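Local coordinates for beta-lactamase-like protein (Novosphingobium pentaromativorans US6-1, PDB 6AUF) that binds two zinc ions and probably hydrolyses the amide bond of beta-lactam antibiotics, as a metallo-beta-lactamase of the B3 type, at residues W54-C59 with A88-L93; I64-D69 with G173-T178. All coordinates share one frame; numbering follows the deposited sequence.

Contact 1. Residues W54-C59 with A88-L93; sequences WYVGTC and ANIRKL
The side-chain amide of Asn89 reaches the carbonyl of Val56 from above its plane: ND2 donates to Val56 O over 2.9 Å, with an N-H...O angle of 158°. The acceptor lies close to the amide plane of Asn89, but the donor is not on a lone pair of the Val56 carbonyl. Beside this bond the contact is apolar. Val56 CG1 reaches Ile90 CD1 at 3.5 Å, the tip of the isoleucine swinging in toward the valine although its CB points along the interface. Leu93 reaches Trp54 with one methyl, CD2, which approaches the indole obliquely near its rim, 3.3 Å from Trp54 CE3. The indole is held in turn by its NE1, hydrogen-bonded to Thr67 OG1, and its ring also meets those of His48 and Phe95. Tyr55, pointing away from the helix, donates its OH to Thr58 O. The next residue, Cys59, is tied to Cys31 by a disulfide. Helix 83-91 and the residues that follow it thus pack against the end of strand 53-55 and the loop after it, as in the alpha-beta/beta-alpha sandwich of metallo-beta-lactamases.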
# COMPACT_ATOMS: atom_id res chain seq x y z
N TRP A 54 11.35 0.78 6.75
CA TRP A 54 11.54 2.22 6.69
C TRP A 54 10.42 2.88 5.90
O TRP A 54 9.99 2.37 4.86
CB TRP A 54 12.88 2.53 6.02
CG TRP A 54 14.05 1.79 6.61
CD1 TRP A 54 14.54 0.59 6.22
CD2 TRP A 54 14.88 2.23 7.69
NE1 TRP A 54 15.62 0.24 6.99
CE2 TRP A 54 15.85 1.24 7.90
CE3 TRP A 54 14.89 3.38 8.50
CZ2 TRP A 54 16.83 1.35 8.88
CZ3 TRP A 54 15.86 3.48 9.47
CH2 TRP A 54 16.81 2.48 9.66
N TYR A 55 9.95 4.03 6.40
CA TYR A 55 9.09 4.89 5.60
C TYR A 55 9.95 5.77 4.72
O TYR A 55 10.87 6.44 5.21
CB TYR A 55 8.19 5.75 6.49
CG TYR A 55 7.11 6.48 5.73
CD1 TYR A 55 7.34 7.74 5.16
CD2 TYR A 55 5.85 5.91 5.56
CE1 TYR A 55 6.34 8.41 4.47
CE2 TYR A 55 4.85 6.56 4.86
CZ TYR A 55 5.09 7.80 4.32
OH TYR A 55 4.08 8.42 3.63
N VAL A 56 9.68 5.77 3.42
CA VAL A 56 10.50 6.50 2.46
C VAL A 56 9.59 7.19 1.46
O VAL A 56 10.05 7.65 0.41
CB VAL A 56 11.48 5.56 1.75
CG1 VAL A 56 12.64 5.19 2.66
CG2 VAL A 56 10.76 4.30 1.27
N GLY A 57 8.30 7.26 1.77
CA GLY A 57 7.33 7.89 0.91
C GLY A 57 7.27 9.38 1.12
O GLY A 57 8.16 10.00 1.70
N THR A 58 6.18 9.98 0.63
CA THR A 58 5.90 11.40 0.76
C THR A 58 4.99 11.64 1.95
O THR A 58 4.60 10.71 2.68
CB THR A 58 5.25 11.96 -0.50
OG1 THR A 58 3.87 11.56 -0.52
CG2 THR A 58 5.95 11.45 -1.74
N CYS A 59 4.63 12.92 2.15
CA CYS A 59 3.71 13.31 3.21
C CYS A 59 2.31 12.73 3.02
O CYS A 59 1.58 12.57 4.00
CB CYS A 59 3.63 14.84 3.28
SG CYS A 59 5.00 15.67 4.17
N ALA A 88 15.48 9.67 -3.23
CA ALA A 88 16.31 10.45 -2.32
C ALA A 88 16.13 9.98 -0.88
O ALA A 88 17.10 9.94 -0.11
CB ALA A 88 15.99 11.94 -2.45
N ASN A 89 14.90 9.60 -0.51
CA ASN A 89 14.67 9.13 0.85
C ASN A 89 15.44 7.85 1.12
O ASN A 89 15.85 7.61 2.26
CB ASN A 89 13.17 8.93 1.10
CG ASN A 89 12.42 10.24 1.22
OD1 ASN A 89 13.02 11.31 1.29
ND2 ASN A 89 11.09 10.17 1.26
N ILE A 90 15.66 7.04 0.09
CA ILE A 90 16.50 5.86 0.24
C ILE A 90 17.93 6.27 0.60
O ILE A 90 18.47 5.88 1.64
CB ILE A 90 16.47 5.03 -1.06
CG1 ILE A 90 15.03 4.63 -1.40
CG2 ILE A 90 17.35 3.80 -0.92
CD1 ILE A 90 14.28 4.03 -0.24
N ARG A 91 18.56 7.06 -0.27
CA ARG A 91 19.94 7.45 -0.04
C ARG A 91 20.08 8.18 1.29
O ARG A 91 20.94 7.86 2.11
CB ARG A 91 20.42 8.31 -1.20
CG ARG A 91 19.95 7.80 -2.55
CD ARG A 91 20.24 8.79 -3.66
NE ARG A 91 20.03 8.19 -4.97
CZ ARG A 91 20.90 7.38 -5.57
NH1 ARG A 91 22.05 7.06 -4.97
NH2 ARG A 91 20.62 6.88 -6.76
N LYS A 92 19.21 9.17 1.52
CA LYS A 92 19.24 9.91 2.77
C LYS A 92 19.21 9.00 3.99
O LYS A 92 19.53 9.46 5.09
CB LYS A 92 18.07 10.90 2.81
CG LYS A 92 18.19 12.03 1.80
CD LYS A 92 16.82 12.41 1.23
CE LYS A 92 16.50 13.88 1.46
NZ LYS A 92 16.12 14.16 2.87
N LEU A 93 18.86 7.72 3.83
CA LEU A 93 18.92 6.74 4.90
C LEU A 93 20.20 5.91 4.87
O LEU A 93 20.39 5.06 5.75
CB LEU A 93 17.71 5.81 4.82
CG LEU A 93 16.67 5.93 5.93
CD1 LEU A 93 16.21 7.36 6.03
CD2 LEU A 93 15.48 5.01 5.66

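Contact 2. Residues I64-D69 with G173-T178; sequences ILVTSD and GRLALT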
# COMPACT_ATOMS: atom_id res chain seq x y z
N ILE A 64 7.35 1.94 1.16
CA ILE A 64 7.96 1.15 2.22
C ILE A 64 9.23 0.49 1.71
O ILE A 64 9.23 -0.16 0.66
CB ILE A 64 6.99 0.09 2.75
CG1 ILE A 64 5.65 0.76 3.13
CG2 ILE A 64 7.63 -0.66 3.91
CD1 ILE A 64 5.78 1.88 4.13
N LEU A 65 10.31 0.63 2.47
CA LEU A 65 11.60 0.02 2.15
C LEU A 65 11.92 -1.02 3.21
O LEU A 65 11.81 -0.74 4.41
CB LEU A 65 12.72 1.06 2.06
CG LEU A 65 14.12 0.48 1.89
CD1 LEU A 65 14.17 -0.36 0.63
CD2 LEU A 65 15.18 1.55 1.85
N VAL A 66 12.31 -2.20 2.77
CA VAL A 66 12.56 -3.33 3.65
C VAL A 66 13.95 -3.86 3.31
O VAL A 66 14.18 -4.31 2.19
CB VAL A 66 11.48 -4.42 3.51
CG1 VAL A 66 11.88 -5.66 4.25
CG2 VAL A 66 10.16 -3.91 4.06
N THR A 67 14.86 -3.78 4.27
CA THR A 67 16.28 -3.89 3.99
C THR A 67 16.88 -5.20 4.49
O THR A 67 16.48 -5.75 5.52
CB THR A 67 17.04 -2.71 4.62
OG1 THR A 67 16.51 -2.47 5.93
CG2 THR A 67 16.88 -1.45 3.77
N SER A 68 17.84 -5.70 3.72
CA SER A 68 18.66 -6.83 4.10
C SER A 68 20.04 -6.61 3.51
O SER A 68 20.22 -5.78 2.61
CB SER A 68 18.08 -8.16 3.62
OG SER A 68 18.44 -8.42 2.26
N ASP A 69 21.02 -7.37 4.00
CA ASP A 69 22.31 -7.37 3.33
C ASP A 69 22.19 -7.95 1.93
O ASP A 69 22.93 -7.56 1.02
CB ASP A 69 23.33 -8.16 4.14
CG ASP A 69 23.36 -7.72 5.59
OD1 ASP A 69 23.33 -6.50 5.82
OD2 ASP A 69 23.40 -8.60 6.48
N GLY A 173 16.90 -13.28 -0.05
CA GLY A 173 17.69 -13.77 1.07
C GLY A 173 16.77 -14.21 2.19
O GLY A 173 15.77 -14.89 1.96
N ARG A 174 17.09 -13.80 3.40
CA ARG A 174 16.27 -14.14 4.56
C ARG A 174 15.02 -13.28 4.67
O ARG A 174 14.20 -13.52 5.56
CB ARG A 174 17.11 -14.04 5.83
CG ARG A 174 18.41 -14.82 5.72
CD ARG A 174 19.60 -14.00 6.19
NE ARG A 174 19.61 -13.85 7.64
CZ ARG A 174 20.57 -13.25 8.33
NH1 ARG A 174 20.48 -13.18 9.65
NH2 ARG A 174 21.63 -12.73 7.71
N LEU A 175 14.85 -12.30 3.78
CA LEU A 175 13.60 -11.57 3.70
C LEU A 175 12.49 -12.48 3.19
O LEU A 175 12.69 -13.30 2.29
CB LEU A 175 13.73 -10.38 2.76
CG LEU A 175 14.59 -9.21 3.17
CD1 LEU A 175 14.36 -8.08 2.20
CD2 LEU A 175 14.21 -8.81 4.56
N ALA A 176 11.30 -12.32 3.76
CA ALA A 176 10.13 -13.06 3.30
C ALA A 176 8.92 -12.15 3.49
O ALA A 176 8.41 -12.04 4.61
CB ALA A 176 9.97 -14.38 4.05
N LEU A 177 8.49 -11.51 2.41
CA LEU A 177 7.26 -10.72 2.40
C LEU A 177 6.15 -11.55 1.79
O LEU A 177 6.24 -11.98 0.63
CB LEU A 177 7.45 -9.41 1.63
CG LEU A 177 8.36 -8.33 2.25
CD1 LEU A 177 9.85 -8.57 1.95
CD2 LEU A 177 7.93 -6.95 1.76
N THR A 178 5.10 -11.80 2.56
CA THR A 178 4.05 -12.70 2.12
C THR A 178 2.77 -11.90 1.84
O THR A 178 2.34 -11.07 2.65
CB THR A 178 3.88 -13.81 3.16
OG1 THR A 178 2.50 -14.08 3.39
CG2 THR A 178 4.58 -13.43 4.47
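Val66 and Leu175 face each other and meet through methyl groups. Val66 CG1, set anti to the backbone N (chi1 170°), lies 3.9 Å from Leu175 CD2, the two side chains running antiparallel as they pass. The same valine methyl approaches Leu177 CD1 at 4.2 Å, so that both leucines of strand 175-181 close on one branch of Val66. Val73 touches the two leucines from strand 72-75, and Trp194 from strand 190-197 adds its side chain to Val66 and Leu177.

Val66 belongs to the seven-stranded sheet and the leucines to the five-stranded one, and no hydrogen bond joins the two segments. Their meeting is the face-to-face packing of two beta-sheets that forms the core of the alpha-beta/beta-alpha sandwich of the metallo-beta-lactamase fold.

Leu175 also borders polar atoms, though through carbon. Leu175 CG rests 3.7 Å from Ser68 CB, and Leu175 CD1 lies 3.8 Å from Val66 O. Leu175 CD2 lies 3.9 Å from Thr67 O. The hydroxyl of Ser68 is hydrogen-bonded to Gly71 O, and that of Thr67 to Asn52 O. At the exposed end, Asp69 OD2 and Arg174 NH2 carry opposite charges 4.7 Å apart, a separation at which any attraction would be only long-range.

Overall arrangement
From the N terminus the chain first passes through 54-59, then through 64-69, the next strand of the seven-stranded sheet. Contact 1 closes after 28 intervening residues, when helix 83-91 returns to 54-59; contact 2 closes after 103 intervening residues, at the start of strand 175-181. Their segments alternate along the chain, so the two closures cross and neither nests in the other. Strands 53-55 and 64-66 are antiparallel neighbours, joined between the contacts by Trp54 N and Leu65 O, while Leu65 packs on Ile90 and Val56. Contact 1 brings a helix to this sheet, and contact 2 brings the five-stranded sheet.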